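Local atomic coordinates of hemolysin BL lytic component L1 (Bacillus cereus, PDB entry 7NMQ), a protein that serves as one component of the hemolysin BL enterotoxin, an alpha-helical pore-forming toxin of the ClyA-like family that probably acts on host cell membranes. Residues A[131-134]-A[135-139]; A[304-307]-A[308-312]; A[262-265]-A[266-270]; A[272-275]-A[276-279]. All blocks are in the same frame, centred on the assembly; numbering follows the deposited sequence.

Interaction 1 of 4, residues A[131-134]-A[135-139]; sequences VIKM and LQDFK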
ATOM      1  N   VAL A 131      -8.856  11.628  -3.974  1.00 14.53           N
ATOM      2  CA  VAL A 131      -8.023  10.423  -4.127  1.00 13.91           C
ATOM      3  C   VAL A 131      -8.844   9.238  -3.653  1.00 14.24           C
ATOM      4  O   VAL A 131      -8.841   8.191  -4.316  1.00 13.93           O
ATOM      5  CB  VAL A 131      -6.702  10.535  -3.372  1.00 14.18           C
ATOM      6  CG1 VAL A 131      -5.926   9.233  -3.424  1.00 14.39           C
ATOM      7  CG2 VAL A 131      -5.871  11.681  -3.899  1.00 16.47           C
ATOM      8  N   ILE A 132      -9.535   9.357  -2.549  1.00 14.79           N
ATOM      9  CA  ILE A 132     -10.402   8.260  -2.085  1.00 14.48           C
ATOM     10  C   ILE A 132     -11.444   7.944  -3.166  1.00 14.40           C
ATOM     11  O   ILE A 132     -11.707   6.728  -3.348  1.00 14.35           O
ATOM     12  CB  ILE A 132     -10.998   8.585  -0.715  1.00 17.32           C
ATOM     13  CG1 ILE A 132      -9.904   8.714   0.361  1.00 18.33           C
ATOM     14  CG2 ILE A 132     -12.096   7.582  -0.389  1.00 18.79           C
ATOM     15  CD1 ILE A 132     -10.391   9.272   1.666  1.00 22.35           C
ATOM     16  N   LYS A 133     -12.039   8.932  -3.832  1.00 14.72           N
ATOM     17  CA  LYS A 133     -13.077   8.622  -4.858  1.00 16.53           C
ATOM     18  C   LYS A 133     -12.414   7.829  -5.994  1.00 16.25           C
ATOM     19  O   LYS A 133     -13.040   6.830  -6.478  1.00 15.47           O
ATOM     20  CB  LYS A 133     -13.765   9.902  -5.364  1.00 18.66           C
ATOM     21  CG  LYS A 133     -14.790   9.723  -6.489  1.00 25.42           C
ATOM     22  CD  LYS A 133     -15.686   8.483  -6.434  1.00 31.44           C
ATOM     23  CE  LYS A 133     -16.827   8.465  -7.439  1.00 36.31           C
ATOM     24  NZ  LYS A 133     -16.419   8.915  -8.795  1.00 37.81           N
ATOM     25  N   MET A 134     -11.247   8.278  -6.463  1.00 15.67           N
ATOM     26  CA  MET A 134     -10.478   7.568  -7.516  1.00 15.22           C
ATOM     27  C   MET A 134     -10.211   6.130  -7.070  1.00 13.34           C
ATOM     28  O   MET A 134     -10.431   5.183  -7.874  1.00 14.05           O
ATOM     29  CB  MET A 134      -9.206   8.352  -7.847  1.00 14.95           C
ATOM     30  CG  MET A 134      -8.279   7.747  -8.834  1.00 15.44           C
ATOM     31  SD  MET A 134      -7.309   6.332  -8.228  1.00 16.22           S
ATOM     32  CE  MET A 134      -6.326   7.171  -7.003  1.00 15.37           C
ATOM     33  N   LEU A 135      -9.833   5.922  -5.810  1.00 12.79           N
ATOM     34  CA  LEU A 135      -9.551   4.547  -5.338  1.00 12.44           C
ATOM     35  C   LEU A 135     -10.814   3.712  -5.243  1.00 12.56           C
ATOM     36  O   LEU A 135     -10.724   2.485  -5.499  1.00 12.68           O
ATOM     37  CB  LEU A 135      -8.819   4.548  -4.011  1.00 13.56           C
ATOM     38  CG  LEU A 135      -7.400   5.051  -4.079  1.00 14.66           C
ATOM     39  CD1 LEU A 135      -6.841   5.133  -2.672  1.00 17.01           C
ATOM     40  CD2 LEU A 135      -6.526   4.171  -4.961  1.00 15.31           C
ATOM     41  N   GLN A 136     -11.933   4.303  -4.864  0.50 12.91           N
ATOM     42  CA  GLN A 136     -13.199   3.558  -4.766  0.50 14.40           C
ATOM     43  C   GLN A 136     -13.583   3.095  -6.165  0.50 13.89           C
ATOM     44  O   GLN A 136     -13.956   1.908  -6.280  0.50 14.79           O
ATOM     45  CB  GLN A 136     -14.289   4.400  -4.104  0.50 15.38           C
ATOM     46  CG  GLN A 136     -15.493   3.530  -3.764  0.50 16.70           C
ATOM     47  CD  GLN A 136     -15.064   2.341  -2.933  0.50 17.38           C
ATOM     48  OE1 GLN A 136     -15.188   1.177  -3.328  0.50 21.48           O
ATOM     49  NE2 GLN A 136     -14.560   2.635  -1.748  0.50 17.36           N
ATOM     50  N   ASP A 137     -13.449   3.960  -7.173  1.00 13.76           N
ATOM     51  CA  ASP A 137     -13.753   3.611  -8.580  1.00 14.15           C
ATOM     52  C   ASP A 137     -12.849   2.422  -8.984  1.00 13.67           C
ATOM     53  O   ASP A 137     -13.315   1.442  -9.597  1.00 15.38           O
ATOM     54  CB  ASP A 137     -13.579   4.785  -9.538  1.00 15.58           C
ATOM     55  CG  ASP A 137     -14.580   5.923  -9.377  1.00 19.40           C
ATOM     56  OD1 ASP A 137     -15.669   5.693  -8.801  1.00 24.00           O
ATOM     57  OD2 ASP A 137     -14.278   7.021  -9.867  1.00 26.85           O
ATOM     58  N   PHE A 138     -11.576   2.504  -8.641  1.00 12.54           N
ATOM     59  CA  PHE A 138     -10.597   1.483  -9.021  1.00 12.19           C
ATOM     60  C   PHE A 138     -10.916   0.195  -8.287  1.00 12.84           C
ATOM     61  O   PHE A 138     -10.862  -0.899  -8.870  1.00 13.36           O
ATOM     62  CB  PHE A 138      -9.211   1.979  -8.684  1.00 11.82           C
ATOM     63  CG  PHE A 138      -8.107   1.047  -9.097  1.00 11.93           C
ATOM     64  CD1 PHE A 138      -8.101   0.430 -10.344  1.00 12.21           C
ATOM     65  CD2 PHE A 138      -7.048   0.840  -8.251  1.00 12.44           C
ATOM     66  CE1 PHE A 138      -7.068  -0.437 -10.692  1.00 11.89           C
ATOM     67  CE2 PHE A 138      -5.984   0.032  -8.617  1.00 12.84           C
ATOM     68  CZ  PHE A 138      -5.992  -0.574  -9.857  1.00 11.85           C
ATOM     69  N   LYS A 139     -11.313   0.267  -7.021  1.00 13.31           N
ATOM     70  CA  LYS A 139     -11.701  -0.923  -6.243  1.00 13.40           C
ATOM     71  C   LYS A 139     -12.860  -1.612  -6.957  1.00 13.07           C
ATOM     72  O   LYS A 139     -12.872  -2.859  -7.050  1.00 13.06           O
ATOM     73  CB  LYS A 139     -12.044  -0.531  -4.806  1.00 15.76           C
ATOM     74  CG  LYS A 139     -11.883  -1.638  -3.810  1.00 19.56           C
ATOM     75  CD  LYS A 139     -12.957  -2.638  -3.786  1.00 22.28           C
ATOM     76  CE  LYS A 139     -14.333  -2.058  -3.634  1.00 26.30           C
ATOM     77  NZ  LYS A 139     -14.467  -1.366  -2.335  1.00 30.28           N
TER
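Val131 to Met134 and Leu135 to Lys139 are successive turns of one alpha-helix, joined by four i to i+4 backbone bonds, Val131 to Leu135 through Met134 to Phe138. They belong to helix 107-154, one of the long helices of the ClyA-like bundle. On the outer face Lys133 and Asp137 form an i to i+4 salt bridge. The lysine CG lies anti to the backbone N (chi1 176°), which sends the chain down the helix toward the next turn. Bends at chi2 and chi4 then fold the ammonium onto the carboxylate. Lys133 NZ donates to Asp137 OD2 at 3.1 Å, using the syn lone pair of that oxygen. A weak second bond runs from Lys133 NZ to Asp137 OD1 at 3.3 Å. The lysine methylene CE also lies against Asp137 OD1. Both residues are exposed, so solvent probably screens the pair.

The inner face is apolar. Val131 CG1 approaches Leu135 CD1 at 4.3 Å. Leu135 also packs on Ile301 and Leu304 of helix 275-325. Met134 touches Tyr68, Ala73 and Gln76 of helix 45-103. Further along, Lys139 NZ makes a salt bridge with Asp298. The methionine chain is bent at chi2 and chi3, and this curls its methyl back until Met134 CE rests 3.6 Å from Leu135 CD2.

Interaction 2 of 4, residues A[304-307]-A[308-312]; sequences LTNI and QKQWN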
ATOM      1  N   LEU A 304      -6.100   6.336   3.935  1.00 13.56           N
ATOM      2  CA  LEU A 304      -6.273   7.711   3.422  1.00 14.00           C
ATOM      3  C   LEU A 304      -7.422   8.398   4.152  1.00 13.97           C
ATOM      4  O   LEU A 304      -7.349   9.613   4.328  1.00 13.51           O
ATOM      5  CB  LEU A 304      -6.519   7.634   1.924  1.00 15.21           C
ATOM      6  CG  LEU A 304      -5.282   7.376   1.102  1.00 19.82           C
ATOM      7  CD1 LEU A 304      -5.696   7.148  -0.309  1.00 24.62           C
ATOM      8  CD2 LEU A 304      -4.320   8.502   1.178  1.00 21.14           C
ATOM      9  N   THR A 305      -8.469   7.668   4.502  1.00 14.15           N
ATOM     10  CA  THR A 305      -9.580   8.222   5.315  1.00 15.44           C
ATOM     11  C   THR A 305      -9.000   8.711   6.639  1.00 15.34           C
ATOM     12  O   THR A 305      -9.389   9.803   7.100  1.00 16.68           O
ATOM     13  CB  THR A 305     -10.693   7.185   5.474  1.00 17.39           C
ATOM     14  OG1 THR A 305     -11.228   6.915   4.174  1.00 17.94           O
ATOM     15  CG2 THR A 305     -11.814   7.661   6.369  1.00 19.31           C
ATOM     16  N   ASN A 306      -8.044   7.995   7.194  1.00 15.26           N
ATOM     17  CA  ASN A 306      -7.414   8.406   8.471  1.00 15.32           C
ATOM     18  C   ASN A 306      -6.607   9.685   8.225  1.00 14.95           C
ATOM     19  O   ASN A 306      -6.689  10.606   9.033  1.00 16.29           O
ATOM     20  CB  ASN A 306      -6.544   7.309   9.060  1.00 17.23           C
ATOM     21  CG  ASN A 306      -6.063   7.667  10.441  1.00 23.52           C
ATOM     22  OD1 ASN A 306      -6.847   8.105  11.291  1.00 33.22           O
ATOM     23  ND2 ASN A 306      -4.770   7.571  10.648  1.00 31.16           N
ATOM     24  N   ILE A 307      -5.889   9.774   7.110  1.00 14.67           N
ATOM     25  CA  ILE A 307      -5.122  11.001   6.760  1.00 13.44           C
ATOM     26  C   ILE A 307      -6.103  12.160   6.651  1.00 13.32           C
ATOM     27  O   ILE A 307      -5.828  13.253   7.196  1.00 13.75           O
ATOM     28  CB  ILE A 307      -4.280  10.835   5.485  1.00 13.03           C
ATOM     29  CG1 ILE A 307      -3.140   9.845   5.763  1.00 14.92           C
ATOM     30  CG2 ILE A 307      -3.765  12.155   4.930  1.00 12.97           C
ATOM     31  CD1 ILE A 307      -2.280   9.504   4.569  1.00 16.23           C
ATOM     32  N   GLN A 308      -7.235  11.954   5.985  1.00 13.35           N
ATOM     33  CA  GLN A 308      -8.251  13.024   5.867  1.00 14.21           C
ATOM     34  C   GLN A 308      -8.723  13.470   7.263  1.00 13.96           C
ATOM     35  O   GLN A 308      -8.797  14.697   7.503  1.00 14.28           O
ATOM     36  CB  GLN A 308      -9.424  12.534   5.036  1.00 15.65           C
ATOM     37  CG  GLN A 308     -10.501  13.599   5.022  1.00 19.14           C
ATOM     38  CD  GLN A 308     -11.479  13.310   3.948  1.00 20.42           C
ATOM     39  OE1 GLN A 308     -12.189  12.321   4.014  1.00 23.20           O
ATOM     40  NE2 GLN A 308     -11.470  14.167   2.936  1.00 26.64           N
ATOM     41  N   LYS A 309      -9.027  12.544   8.150  1.00 14.50           N
ATOM     42  CA  LYS A 309      -9.444  12.835   9.536  1.00 15.51           C
ATOM     43  C   LYS A 309      -8.360  13.671  10.227  1.00 15.21           C
ATOM     44  O   LYS A 309      -8.727  14.639  10.933  1.00 17.11           O
ATOM     45  CB  LYS A 309      -9.714  11.547  10.307  1.00 16.79           C
ATOM     46  CG  LYS A 309     -10.070  11.712  11.778  1.00 21.92           C
ATOM     47  CD  LYS A 309     -10.616  10.440  12.417  1.00 27.59           C
ATOM     48  CE  LYS A 309      -9.685   9.263  12.275  1.00 33.80           C
ATOM     49  NZ  LYS A 309      -8.323   9.603  12.742  1.00 43.87           N
ATOM     50  N   GLN A 310      -7.086  13.351  10.026  1.00 14.66           N
ATOM     51  CA  GLN A 310      -5.981  14.072  10.702  1.00 14.70           C
ATOM     52  C   GLN A 310      -5.925  15.497  10.166  1.00 13.34           C
ATOM     53  O   GLN A 310      -5.745  16.433  10.997  1.00 13.99           O
ATOM     54  CB  GLN A 310      -4.624  13.435  10.542  1.00 15.74           C
ATOM     55  CG  GLN A 310      -4.588  12.010  11.043  1.00 17.89           C
ATOM     56  CD  GLN A 310      -5.004  11.801  12.474  1.00 22.16           C
ATOM     57  OE1 GLN A 310      -4.799  12.636  13.367  1.00 24.87           O
ATOM     58  NE2 GLN A 310      -5.541  10.616  12.717  1.00 27.17           N
ATOM     59  N   TRP A 311      -6.104  15.697   8.862  1.00 12.33           N
ATOM     60  CA  TRP A 311      -6.114  17.097   8.347  1.00 12.32           C
ATOM     61  C   TRP A 311      -7.310  17.853   8.923  1.00 13.21           C
ATOM     62  O   TRP A 311      -7.165  19.031   9.265  1.00 14.27           O
ATOM     63  CB  TRP A 311      -6.155  17.124   6.817  1.00 12.14           C
ATOM     64  CG  TRP A 311      -4.879  16.830   6.107  1.00 11.96           C
ATOM     65  CD1 TRP A 311      -4.717  15.816   5.216  1.00 12.96           C
ATOM     66  CD2 TRP A 311      -3.625  17.521   6.189  1.00 12.08           C
ATOM     67  NE1 TRP A 311      -3.449  15.853   4.708  1.00 13.08           N
ATOM     68  CE2 TRP A 311      -2.756  16.907   5.271  1.00 11.57           C
ATOM     69  CE3 TRP A 311      -3.149  18.626   6.892  1.00 13.09           C
ATOM     70  CZ2 TRP A 311      -1.442  17.321   5.097  1.00 12.54           C
ATOM     71  CZ3 TRP A 311      -1.862  19.060   6.688  1.00 14.15           C
ATOM     72  CH2 TRP A 311      -1.010  18.422   5.791  1.00 12.65           C
ATOM     73  N   ASN A 312      -8.460  17.222   8.981  1.00 13.60           N
ATOM     74  CA  ASN A 312      -9.658  17.894   9.531  1.00 14.59           C
ATOM     75  C   ASN A 312      -9.450  18.270  11.005  1.00 15.07           C
ATOM     76  O   ASN A 312      -9.808  19.388  11.388  1.00 16.01           O
ATOM     77  CB  ASN A 312     -10.891  17.042   9.331  1.00 16.00           C
ATOM     78  CG  ASN A 312     -11.251  16.936   7.868  1.00 17.36           C
ATOM     79  OD1 ASN A 312     -10.840  17.744   7.042  1.00 18.96           O
ATOM     80  ND2 ASN A 312     -12.070  15.960   7.563  1.00 20.49           N
TER
HETATM   81  O   HOH W   1     -11.968  11.242   6.846  1.00 32.53           O
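In the long helix 275-325 of the toxin's bundle, Asn306 reaches Lys309 and Gln310 on the next turn. Asn306 is the polar centre. Its CG is anti to the backbone N (chi1 -172°), a torsion that directs the amide along the helix, toward the residues three and four places on. Asn306 OD1 accepts two bonds. Lys309 NZ donates at 2.6 Å to Asn306 OD1, nearly in line with the side-chain carbonyl. Gln310 NE2 donates to Asn306 OD1 at 3.2 Å from above the Asn306 carbonyl plane, and the two amide planes stand 73° apart. The other end of the Gln310 amide accepts from Gly9 N.

A water donates to Thr305 O and to Gln308 OE1, each at 3.0 Å, and bridges one turn. Gln308 NE2 donates to Ser125 O of helix 107-154.

Ile307 and Trp311 lie side by side on the buried face, pointing the same way. Ile307 CG2 is 3.8 Å from Trp311 CD1. Ile307 also packs on helix 10-33, and Trp311 on Ile84 of helix 45-103. Backbone bonds such as Trp311 N to Ile307 O, 3.0 Å, join the turns. The split between a polar strip and an apolar strip is typical of an amphipathic helix in a bundle.

Interaction 3 of 4, residues A[262-265]-A[266-270]; sequences ISNK and IGELS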
ATOM      1  N   ILE A 262       7.953 -20.433   0.469  1.00 12.70           N
ATOM      2  CA  ILE A 262       6.668 -20.727  -0.212  1.00 12.64           C
ATOM      3  C   ILE A 262       6.814 -20.372  -1.696  1.00 12.63           C
ATOM      4  O   ILE A 262       6.327 -21.122  -2.550  1.00 12.66           O
ATOM      5  CB  ILE A 262       5.478 -20.058   0.475  1.00 12.86           C
ATOM      6  CG1 ILE A 262       5.259 -20.747   1.819  1.00 14.93           C
ATOM      7  CG2 ILE A 262       4.240 -20.092  -0.405  1.00 14.06           C
ATOM      8  CD1 ILE A 262       4.313 -20.043   2.766  1.00 17.06           C
ATOM      9  N   SER A 263       7.453 -19.253  -2.028  1.00 13.17           N
ATOM     10  CA  SER A 263       7.710 -18.916  -3.454  1.00 12.30           C
ATOM     11  C   SER A 263       8.489 -20.063  -4.098  1.00 12.63           C
ATOM     12  O   SER A 263       8.150 -20.444  -5.216  1.00 13.31           O
ATOM     13  CB  SER A 263       8.441 -17.625  -3.574  1.00 15.06           C
ATOM     14  OG  SER A 263       7.595 -16.601  -3.097  1.00 19.70           O
ATOM     15  N   ASN A 264       9.482 -20.593  -3.410  1.00 12.43           N
ATOM     16  CA  ASN A 264      10.276 -21.719  -3.950  1.00 13.44           C
ATOM     17  C   ASN A 264       9.367 -22.928  -4.154  1.00 13.22           C
ATOM     18  O   ASN A 264       9.408 -23.542  -5.231  1.00 14.36           O
ATOM     19  CB  ASN A 264      11.434 -22.019  -3.004  1.00 14.84           C
ATOM     20  CG  ASN A 264      12.361 -23.035  -3.581  1.00 19.49           C
ATOM     21  OD1 ASN A 264      12.062 -24.229  -3.570  1.00 26.18           O
ATOM     22  ND2 ASN A 264      13.468 -22.531  -4.081  1.00 24.35           N
ATOM     23  N   LYS A 265       8.525 -23.213  -3.180  1.00 12.50           N
ATOM     24  CA  LYS A 265       7.625 -24.378  -3.257  1.00 13.49           C
ATOM     25  C   LYS A 265       6.663 -24.235  -4.433  1.00 13.21           C
ATOM     26  O   LYS A 265       6.371 -25.241  -5.133  1.00 14.95           O
ATOM     27  CB  LYS A 265       6.891 -24.601  -1.938  1.00 14.10           C
ATOM     28  CG  LYS A 265       5.874 -25.748  -1.937  1.00 19.32           C
ATOM     29  CD  LYS A 265       6.439 -27.119  -2.054  1.00 23.30           C
ATOM     30  CE  LYS A 265       5.359 -28.169  -1.904  1.00 30.18           C
ATOM     31  NZ  LYS A 265       5.856 -29.496  -2.304  1.00 37.08           N
ATOM     32  N   ILE A 266       6.114 -23.048  -4.643  1.00 13.47           N
ATOM     33  CA  ILE A 266       5.141 -22.853  -5.737  1.00 14.40           C
ATOM     34  C   ILE A 266       5.883 -23.099  -7.048  1.00 14.06           C
ATOM     35  O   ILE A 266       5.335 -23.757  -7.956  1.00 14.62           O
ATOM     36  CB  ILE A 266       4.518 -21.447  -5.669  1.00 15.12           C
ATOM     37  CG1 ILE A 266       3.621 -21.350  -4.426  1.00 15.55           C
ATOM     38  CG2 ILE A 266       3.829 -21.107  -6.974  1.00 17.11           C
ATOM     39  CD1 ILE A 266       2.988 -19.992  -4.181  1.00 19.11           C
ATOM     40  N   GLY A 267       7.099 -22.583  -7.185  1.00 14.32           N
ATOM     41  CA  GLY A 267       7.881 -22.840  -8.403  1.00 16.35           C
ATOM     42  C   GLY A 267       8.138 -24.318  -8.589  1.00 16.49           C
ATOM     43  O   GLY A 267       8.073 -24.797  -9.753  1.00 18.02           O
ATOM     44  N   GLU A 268       8.423 -25.042  -7.521  1.00 15.22           N
ATOM     45  CA  GLU A 268       8.691 -26.495  -7.573  1.00 16.98           C
ATOM     46  C   GLU A 268       7.440 -27.233  -8.055  1.00 16.00           C
ATOM     47  O   GLU A 268       7.532 -28.129  -8.902  1.00 18.40           O
ATOM     48  CB  GLU A 268       9.103 -27.031  -6.208  1.00 18.70           C
ATOM     49  CG  GLU A 268      10.499 -26.659  -5.759  1.00 25.31           C
ATOM     50  CD  GLU A 268      10.950 -27.385  -4.496  1.00 32.27           C
ATOM     51  OE1 GLU A 268      10.063 -27.930  -3.750  1.00 42.49           O
ATOM     52  OE2 GLU A 268      12.180 -27.424  -4.248  1.00 39.44           O
ATOM     53  N   LEU A 269       6.265 -26.869  -7.551  1.00 14.99           N
ATOM     54  CA  LEU A 269       5.006 -27.514  -7.989  1.00 14.98           C
ATOM     55  C   LEU A 269       4.841 -27.306  -9.499  1.00 15.82           C
ATOM     56  O   LEU A 269       4.350 -28.230 -10.226  1.00 16.36           O
ATOM     57  CB  LEU A 269       3.813 -26.935  -7.240  1.00 15.35           C
ATOM     58  CG  LEU A 269       3.743 -27.357  -5.784  1.00 16.46           C
ATOM     59  CD1 LEU A 269       2.659 -26.585  -5.077  1.00 18.40           C
ATOM     60  CD2 LEU A 269       3.480 -28.864  -5.667  1.00 18.68           C
ATOM     61  N   SER A 270       5.095 -26.093  -9.971  1.00 15.87           N
ATOM     62  CA  SER A 270       4.938 -25.741 -11.407  1.00 17.86           C
ATOM     63  C   SER A 270       5.944 -26.524 -12.259  1.00 19.25           C
ATOM     64  O   SER A 270       5.569 -27.036 -13.338  1.00 21.82           O
ATOM     65  CB  SER A 270       5.118 -24.260 -11.584  1.00 21.75           C
ATOM     66  OG  SER A 270       3.989 -23.557 -11.109  1.00 26.35           O
TER
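Ile262 and Ile266 make the apolar contact between two turns of helix 247-272. Ile262 CG2 comes within 4.0 Å of Ile266 CD1, and the two side chains meet at a slant. Ile266 CG1 is anti to its carbonyl carbon (chi1 -68°), which lays it 3.3 Å from Ile262 O. Ile262 and Ile266 pack against helix 173-200, and Ile266 also touches Thr225 and Thr227 of strand 225-230.

Backbone hydrogen bonds follow the alpha pattern. Ile266 N donates to Ile262 O at 2.9 Å, and Gly267 N to Ser263 O at 3.1 Å. Glu268 N and Leu269 N continue the series to Asn264 O and Lys265 O.

Among the charged groups, Glu268 is exposed. Lys265 lies at the margin and has a long, weak ion pair with Glu179 of helix 173-200. Lys265 and Glu268 cross at about a right angle, but Lys265 NZ stays 4.7 Å from Glu268 OE1. The lysine chain passes Leu269, whose CD2 is 4.2 Å from Lys265 NZ.

Ser263 OG is buried and hydrogen-bonds with Pro228 O, with Gln187 OE1 also close. Backbone bonds and apolar packing thus hold these turns together, while the charged pair probably adds only weak attraction.

Interaction 4 of 4, residues A[272-275]-A[276-279]; sequences KADR and ANQA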
ATOM      1  N   LYS A 272       7.261 -29.425 -11.880  1.00 23.26           N
ATOM      2  CA  LYS A 272       6.962 -30.867 -11.978  1.00 25.19           C
ATOM      3  C   LYS A 272       5.617 -31.128 -12.663  1.00 23.87           C
ATOM      4  O   LYS A 272       5.387 -32.282 -13.059  1.00 28.18           O
ATOM      5  CB  LYS A 272       7.088 -31.524 -10.607  1.00 31.27           C
ATOM      6  CG  LYS A 272       5.880 -31.479  -9.698  1.00 32.62           C
ATOM      7  CD  LYS A 272       6.181 -32.134  -8.375  1.00 37.02           C
ATOM      8  CE  LYS A 272       5.115 -31.885  -7.333  1.00 39.14           C
ATOM      9  NZ  LYS A 272       5.676 -32.029  -5.966  1.00 42.77           N
ATOM     10  N   ALA A 273       4.793 -30.117 -12.880  1.00 20.87           N
ATOM     11  CA  ALA A 273       3.421 -30.305 -13.393  1.00 19.68           C
ATOM     12  C   ALA A 273       3.405 -30.361 -14.924  1.00 19.26           C
ATOM     13  O   ALA A 273       4.180 -29.662 -15.584  1.00 20.39           O
ATOM     14  CB  ALA A 273       2.570 -29.171 -12.871  1.00 18.75           C
ATOM     15  N   ASP A 274       2.474 -31.140 -15.470  1.00 18.66           N
ATOM     16  CA  ASP A 274       2.142 -31.122 -16.909  1.00 19.42           C
ATOM     17  C   ASP A 274       1.361 -29.846 -17.243  1.00 18.27           C
ATOM     18  O   ASP A 274       1.071 -29.070 -16.359  1.00 17.78           O
ATOM     19  CB  ASP A 274       1.374 -32.394 -17.290  1.00 20.43           C
ATOM     20  CG  ASP A 274      -0.054 -32.495 -16.774  1.00 21.19           C
ATOM     21  OD1 ASP A 274      -0.530 -31.564 -16.075  1.00 22.71           O
ATOM     22  OD2 ASP A 274      -0.724 -33.482 -17.150  1.00 24.31           O
ATOM     23  N   ARG A 275       0.973 -29.671 -18.503  1.00 13.50           N
ATOM     24  CA  ARG A 275       0.383 -28.395 -18.971  1.00 12.53           C
ATOM     25  C   ARG A 275      -0.922 -28.126 -18.198  1.00 12.16           C
ATOM     26  O   ARG A 275      -1.182 -26.977 -17.820  1.00 12.22           O
ATOM     27  CB  ARG A 275       0.188 -28.362 -20.486  1.00 13.59           C
ATOM     28  CG  ARG A 275      -0.489 -27.088 -20.946  1.00 13.64           C
ATOM     29  CD  ARG A 275      -0.432 -26.965 -22.453  1.00 14.30           C
ATOM     30  NE  ARG A 275       0.909 -26.850 -22.990  1.00 15.10           N
ATOM     31  CZ  ARG A 275       1.203 -26.796 -24.300  1.00 15.40           C
ATOM     32  NH1 ARG A 275       0.252 -26.925 -25.189  1.00 16.31           N
ATOM     33  NH2 ARG A 275       2.446 -26.650 -24.708  1.00 18.57           N
ATOM     34  N   ALA A 276      -1.834 -29.102 -18.117  1.00 13.14           N
ATOM     35  CA  ALA A 276      -3.124 -28.900 -17.429  1.00 13.00           C
ATOM     36  C   ALA A 276      -2.882 -28.511 -15.968  1.00 13.10           C
ATOM     37  O   ALA A 276      -3.537 -27.580 -15.474  1.00 13.68           O
ATOM     38  CB  ALA A 276      -3.965 -30.142 -17.519  1.00 14.22           C
ATOM     39  N   ASN A 277      -1.983 -29.196 -15.289  1.00 13.71           N
ATOM     40  CA  ASN A 277      -1.735 -28.928 -13.856  1.00 13.55           C
ATOM     41  C   ASN A 277      -1.030 -27.592 -13.726  1.00 13.57           C
ATOM     42  O   ASN A 277      -1.340 -26.836 -12.742  1.00 14.09           O
ATOM     43  CB  ASN A 277      -0.985 -30.083 -13.217  1.00 15.59           C
ATOM     44  CG  ASN A 277      -1.923 -31.240 -12.930  1.00 19.40           C
ATOM     45  OD1 ASN A 277      -1.892 -32.266 -13.579  1.00 26.42           O
ATOM     46  ND2 ASN A 277      -2.721 -31.122 -11.896  1.00 25.04           N
ATOM     47  N   GLN A 278      -0.179 -27.214 -14.658  1.00 13.20           N
ATOM     48  CA  GLN A 278       0.426 -25.855 -14.633  1.00 13.16           C
ATOM     49  C   GLN A 278      -0.672 -24.800 -14.744  1.00 13.17           C
ATOM     50  O   GLN A 278      -0.551 -23.737 -14.140  1.00 13.42           O
ATOM     51  CB  GLN A 278       1.477 -25.666 -15.725  1.00 13.55           C
ATOM     52  CG  GLN A 278       2.750 -26.392 -15.399  1.00 14.63           C
ATOM     53  CD  GLN A 278       3.842 -26.186 -16.411  1.00 17.49           C
ATOM     54  OE1 GLN A 278       3.611 -25.765 -17.542  1.00 21.58           O
ATOM     55  NE2 GLN A 278       5.048 -26.495 -15.997  1.00 19.04           N
ATOM     56  N   ALA A 279      -1.707 -25.074 -15.523  1.00 12.52           N
ATOM     57  CA  ALA A 279      -2.813 -24.121 -15.695  1.00 11.91           C
ATOM     58  C   ALA A 279      -3.564 -24.015 -14.369  1.00 12.21           C
ATOM     59  O   ALA A 279      -3.945 -22.927 -14.001  1.00 11.91           O
ATOM     60  CB  ALA A 279      -3.752 -24.545 -16.798  1.00 13.49           C
TER
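Asp274 CG sits between its own backbone N and carbonyl carbon (chi1 71°), and this turns the carboxylate back over the first turn of helix 275-325. Asp274 is the N-cap of that helix, at the end of the short link from helix 247-272. Asp274 OD1 accepts from Asn277 N at 2.9 Å, nearly in line with its C-O bond, with an N-H...O angle of 161°. The capping bond satisfies a backbone N-H that has no preceding turn to bond to. The negative carboxylate also lies by the positive end of the helix dipole, an arrangement that probably stabilises the helix start.

Regular helix bonds start at once. Gln278 N donates to Asp274 O at 2.8 Å, and Ala279 N to Arg275 O at 3.0 Å.

Ala273, just before the cap, points its methyl at the helix. Ala273 CB meets Asn277 CB at 3.7 Å. The Gln278 chain is extended beyond CG and runs back past Ala273. Its amide NE2 donates to Ser270 O, in the last turns of helix 247-272, so the two helix ends are tied across the link. Arg275 NH1 donates to Ser40 O in another loop. Ala273 CB also lies 3.8 Å from Gln278 CG, in the aliphatic part of that side chain.

Interactions 1 and 2 lie on neighbouring helices, 107-154 and 275-325, and touch directly, with Leu135 CD1 3.3 Å from Leu304 CD1. Each pairs an apolar inner face with a more polar one, a salt bridge in interaction 1 and a lysine-amide network in interaction 2, partly covered by the N-terminal region. Interactions 3 and 4 lie farther from the chain centre. They adjoin across the link between helices 247-272 and 275-325. Interaction 3 is packing within the later turns of helix 247-272, next to strand 225-230, whereas interaction 4 is a helix start, governed by a capping carboxylate. Interactions 2 and 4 share helix 275-325, yet their centres are about 48 Å apart. All four mix buried and exposed residues.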